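Local coordinates for possible flavin reductase (Haemophilus somnus 129PT, PDB 2R0X), which probably binds FMN and reduces riboflavin or related flavins with NADPH, at residues Asn65-Leu73 with Trp99-Met108. Residues are numbered along the deposited sequence; the frame is centred on the assembly and turned at random.
Sequences NRVLMVNTL and WTTLTTGSPM
Selenomethionine M69 places CG anti to the backbone N (chi1 179°) and then bends at both later torsions, a folded course that turns CE into the curve of the connection between the short strands 99-100 and 108-109. There CE lies 3.3 Å from S106 O and 3.7 Å from M108 CB, while L102 CD1, on a side chain crossing at about a right angle, reaches CE at 4.1 Å. A flexible apolar chain suits this place, since its bends lay CE against both neighbours. V67 and T104 meet tip to tip, CB to CB at 3.6 Å; branched V67 presents both methyls, CG1 to T104 CG2 and CG2 to S106 OG. With chi1 73°, T104 OG1 accepts from S106 N, closing an ST turn. S106 OG donates to the same oxygen, which is also hydrogen-bonded to D117 OD1, three polar partners that suit a threonine; the small serine fits close beside the strand, its OG 3.4 Å from L68 CA. Strand 67-72 belongs to the split barrel, paired antiparallel with strands 17-25 and 114-126, and the loop, its ends joined by the hairpin pairing of T100 with M108, packs on V67, M69 and N71, alternate residues that all point to it. N71 ND2 gives P107 O a weak bond of 3.4 Å, the stronger partner of this NH2 being I21 O, and lies at the W99 ring edge; OD1 accepts from N115 ND2 and L109 N, so both ends of this buried asparagine are used.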
loop_
_atom_site.group_PDB
_atom_site.type_symbol
_atom_site.label_atom_id
_atom_site.label_comp_id
_atom_site.label_asym_id
_atom_site.label_seq_id
_atom_site.Cartn_x
_atom_site.Cartn_y
_atom_site.Cartn_z
ATOM N N ASN A 65 9.437 10.125 -18.497
ATOM C CA ASN A 65 8.204 10.929 -18.633
ATOM C C ASN A 65 7.824 11.729 -17.421
ATOM O O ASN A 65 7.289 12.828 -17.499
ATOM C CB ASN A 65 7.004 10.068 -18.978
ATOM C CG ASN A 65 7.183 9.350 -20.255
ATOM O OD1 ASN A 65 8.088 9.683 -21.037
ATOM N ND2 ASN A 65 6.334 8.368 -20.509
ATOM N N ARG A 66 8.044 11.126 -16.274
ATOM C CA ARG A 66 7.722 11.774 -15.009
ATOM C C ARG A 66 6.246 12.076 -14.754
ATOM O O ARG A 66 5.895 12.939 -13.937
ATOM C CB ARG A 66 8.619 12.973 -14.783
ATOM C CG ARG A 66 10.073 12.553 -14.651
ATOM C CD ARG A 66 10.375 11.693 -13.419
ATOM N NE ARG A 66 10.192 12.440 -12.186
ATOM C CZ ARG A 66 11.154 13.149 -11.604
ATOM N NH1 ARG A 66 12.391 13.170 -12.069
ATOM N NH2 ARG A 66 10.846 13.863 -10.544
ATOM N N VAL A 67 5.397 11.258 -15.380
ATOM C CA VAL A 67 3.969 11.240 -15.104
ATOM C C VAL A 67 3.526 9.795 -15.121
ATOM O O VAL A 67 4.171 8.964 -15.783
ATOM C CB VAL A 67 3.169 12.063 -16.146
ATOM C CG1 VAL A 67 3.465 13.584 -15.976
ATOM C CG2 VAL A 67 3.428 11.608 -17.569
ATOM N N LEU A 68 2.448 9.488 -14.410
ATOM C CA LEU A 68 1.869 8.155 -14.467
ATOM C C LEU A 68 0.392 8.276 -14.132
ATOM O O LEU A 68 -0.057 9.212 -13.502
ATOM C CB LEU A 68 2.595 7.173 -13.549
ATOM C CG LEU A 68 2.662 7.401 -12.060
ATOM C CD1 LEU A 68 1.357 7.078 -11.364
ATOM C CD2 LEU A 68 3.750 6.521 -11.471
HETATM N N MSE A 69 -0.332 7.229 -14.520
HETATM C CA MSE A 69 -1.730 7.024 -14.148
HETATM C C MSE A 69 -1.836 5.755 -13.317
HETATM O O MSE A 69 -1.333 4.711 -13.756
HETATM C CB MSE A 69 -2.551 6.854 -15.417
HETATM C CG MSE A 69 -4.036 6.613 -15.185
HETATM SE SE MSE A 69 -5.122 8.154 -14.822
HETATM C CE MSE A 69 -4.802 8.982 -16.566
ATOM N N VAL A 70 -2.471 5.834 -12.152
ATOM C CA VAL A 70 -2.820 4.635 -11.394
ATOM C C VAL A 70 -4.257 4.280 -11.776
ATOM O O VAL A 70 -5.172 5.035 -11.500
ATOM C CB VAL A 70 -2.701 4.833 -9.877
ATOM C CG1 VAL A 70 -3.150 3.595 -9.124
ATOM C CG2 VAL A 70 -1.229 5.161 -9.524
ATOM N N ASN A 71 -4.415 3.132 -12.425
ATOM C CA ASN A 71 -5.742 2.618 -12.811
ATOM C C ASN A 71 -6.119 1.452 -11.906
ATOM O O ASN A 71 -5.592 0.333 -12.081
ATOM C CB ASN A 71 -5.685 2.136 -14.274
ATOM C CG ASN A 71 -5.301 3.224 -15.231
ATOM O OD1 ASN A 71 -6.116 4.099 -15.551
ATOM N ND2 ASN A 71 -4.066 3.192 -15.703
ATOM N N THR A 72 -6.927 1.742 -10.915
ATOM C CA THR A 72 -7.318 0.714 -9.937
ATOM C C THR A 72 -8.399 -0.173 -10.550
ATOM O O THR A 72 -9.323 0.347 -11.185
ATOM C CB THR A 72 -7.817 1.401 -8.668
ATOM O OG1 THR A 72 -6.830 2.304 -8.183
ATOM C CG2 THR A 72 -8.175 0.345 -7.566
ATOM N N LEU A 73 -8.241 -1.484 -10.444
ATOM C CA LEU A 73 -9.038 -2.425 -11.213
ATOM C C LEU A 73 -10.319 -2.856 -10.505
ATOM O O LEU A 73 -10.356 -3.033 -9.285
ATOM C CB LEU A 73 -8.208 -3.655 -11.562
ATOM C CG LEU A 73 -6.948 -3.429 -12.398
ATOM C CD1 LEU A 73 -6.344 -4.737 -12.783
ATOM C CD2 LEU A 73 -7.191 -2.544 -13.614
ATOM N N TRP A 99 -8.671 2.905 -23.783
ATOM C CA TRP A 99 -7.879 3.877 -23.063
ATOM C C TRP A 99 -8.174 5.289 -23.580
ATOM O O TRP A 99 -8.372 5.512 -24.772
ATOM C CB TRP A 99 -6.377 3.608 -23.238
ATOM C CG TRP A 99 -6.017 2.201 -22.910
ATOM C CD1 TRP A 99 -6.109 1.121 -23.748
ATOM C CD2 TRP A 99 -5.539 1.697 -21.660
ATOM N NE1 TRP A 99 -5.724 -0.028 -23.120
ATOM C CE2 TRP A 99 -5.382 0.293 -21.821
ATOM C CE3 TRP A 99 -5.210 2.280 -20.431
ATOM C CZ2 TRP A 99 -4.903 -0.501 -20.814
ATOM C CZ3 TRP A 99 -4.731 1.472 -19.431
ATOM C CH2 TRP A 99 -4.589 0.107 -19.614
ATOM N N THR A 100 -8.070 6.252 -22.664
ATOM C CA THR A 100 -8.112 7.672 -23.032
ATOM C C THR A 100 -7.042 8.423 -22.241
ATOM O O THR A 100 -6.032 7.817 -21.854
ATOM C CB THR A 100 -9.515 8.270 -22.827
ATOM O OG1 THR A 100 -9.549 9.583 -23.392
ATOM C CG2 THR A 100 -9.890 8.355 -21.368
ATOM N N THR A 101 -7.198 9.726 -22.065
ATOM C CA THR A 101 -6.268 10.490 -21.249
ATOM C C THR A 101 -7.044 11.459 -20.405
ATOM O O THR A 101 -8.200 11.778 -20.701
ATOM C CB THR A 101 -5.178 11.250 -22.082
ATOM O OG1 THR A 101 -5.754 12.273 -22.884
ATOM C CG2 THR A 101 -4.304 10.342 -22.928
ATOM N N LEU A 102 -6.424 11.915 -19.323
ATOM C CA LEU A 102 -6.955 12.959 -18.465
ATOM C C LEU A 102 -6.113 14.217 -18.687
ATOM O O LEU A 102 -6.404 14.972 -19.591
ATOM C CB LEU A 102 -7.056 12.510 -16.999
ATOM C CG LEU A 102 -8.160 11.511 -16.668
ATOM C CD1 LEU A 102 -8.025 11.040 -15.181
ATOM C CD2 LEU A 102 -9.536 12.093 -16.912
ATOM N N THR A 103 -5.099 14.434 -17.869
ATOM C CA THR A 103 -4.258 15.608 -17.932
ATOM C C THR A 103 -2.826 15.344 -18.402
ATOM O O THR A 103 -2.273 16.125 -19.200
ATOM C CB THR A 103 -4.267 16.339 -16.561
ATOM O OG1 THR A 103 -5.600 16.761 -16.211
ATOM C CG2 THR A 103 -3.407 17.585 -16.673
ATOM N N THR A 104 -2.205 14.276 -17.912
ATOM C CA THR A 104 -0.782 14.053 -18.190
ATOM C C THR A 104 -0.459 13.401 -19.526
ATOM O O THR A 104 0.683 13.397 -19.939
ATOM C CB THR A 104 -0.104 13.249 -17.105
ATOM O OG1 THR A 104 -0.524 11.895 -17.198
ATOM C CG2 THR A 104 -0.302 13.834 -15.708
ATOM N N GLY A 105 -1.460 12.803 -20.166
ATOM C CA GLY A 105 -1.214 11.950 -21.293
ATOM C C GLY A 105 -0.977 10.493 -20.946
ATOM O O GLY A 105 -1.027 9.632 -21.845
ATOM N N SER A 106 -0.791 10.186 -19.662
ATOM C CA SER A 106 -0.693 8.798 -19.251
ATOM C C SER A 106 -2.026 8.102 -19.579
ATOM O O SER A 106 -3.108 8.677 -19.343
ATOM C CB SER A 106 -0.428 8.696 -17.749
ATOM O OG SER A 106 0.786 9.326 -17.426
ATOM N N PRO A 107 -2.004 6.883 -20.111
ATOM C CA PRO A 107 -3.253 6.240 -20.531
ATOM C C PRO A 107 -4.198 5.922 -19.366
ATOM O O PRO A 107 -3.814 5.280 -18.386
ATOM C CB PRO A 107 -2.774 4.961 -21.194
ATOM C CG PRO A 107 -1.389 5.193 -21.559
ATOM C CD PRO A 107 -0.835 6.168 -20.607
HETATM N N MSE A 108 -5.433 6.408 -19.493
HETATM C CA MSE A 108 -6.506 6.158 -18.568
HETATM C C MSE A 108 -7.301 4.958 -18.991
HETATM O O MSE A 108 -7.864 4.937 -20.085
HETATM C CB MSE A 108 -7.446 7.345 -18.493
HETATM C CG MSE A 108 -8.373 7.303 -17.311
HETATM SE SE MSE A 108 -9.933 8.400 -17.367
HETATM C CE MSE A 108 -11.228 7.069 -17.796
#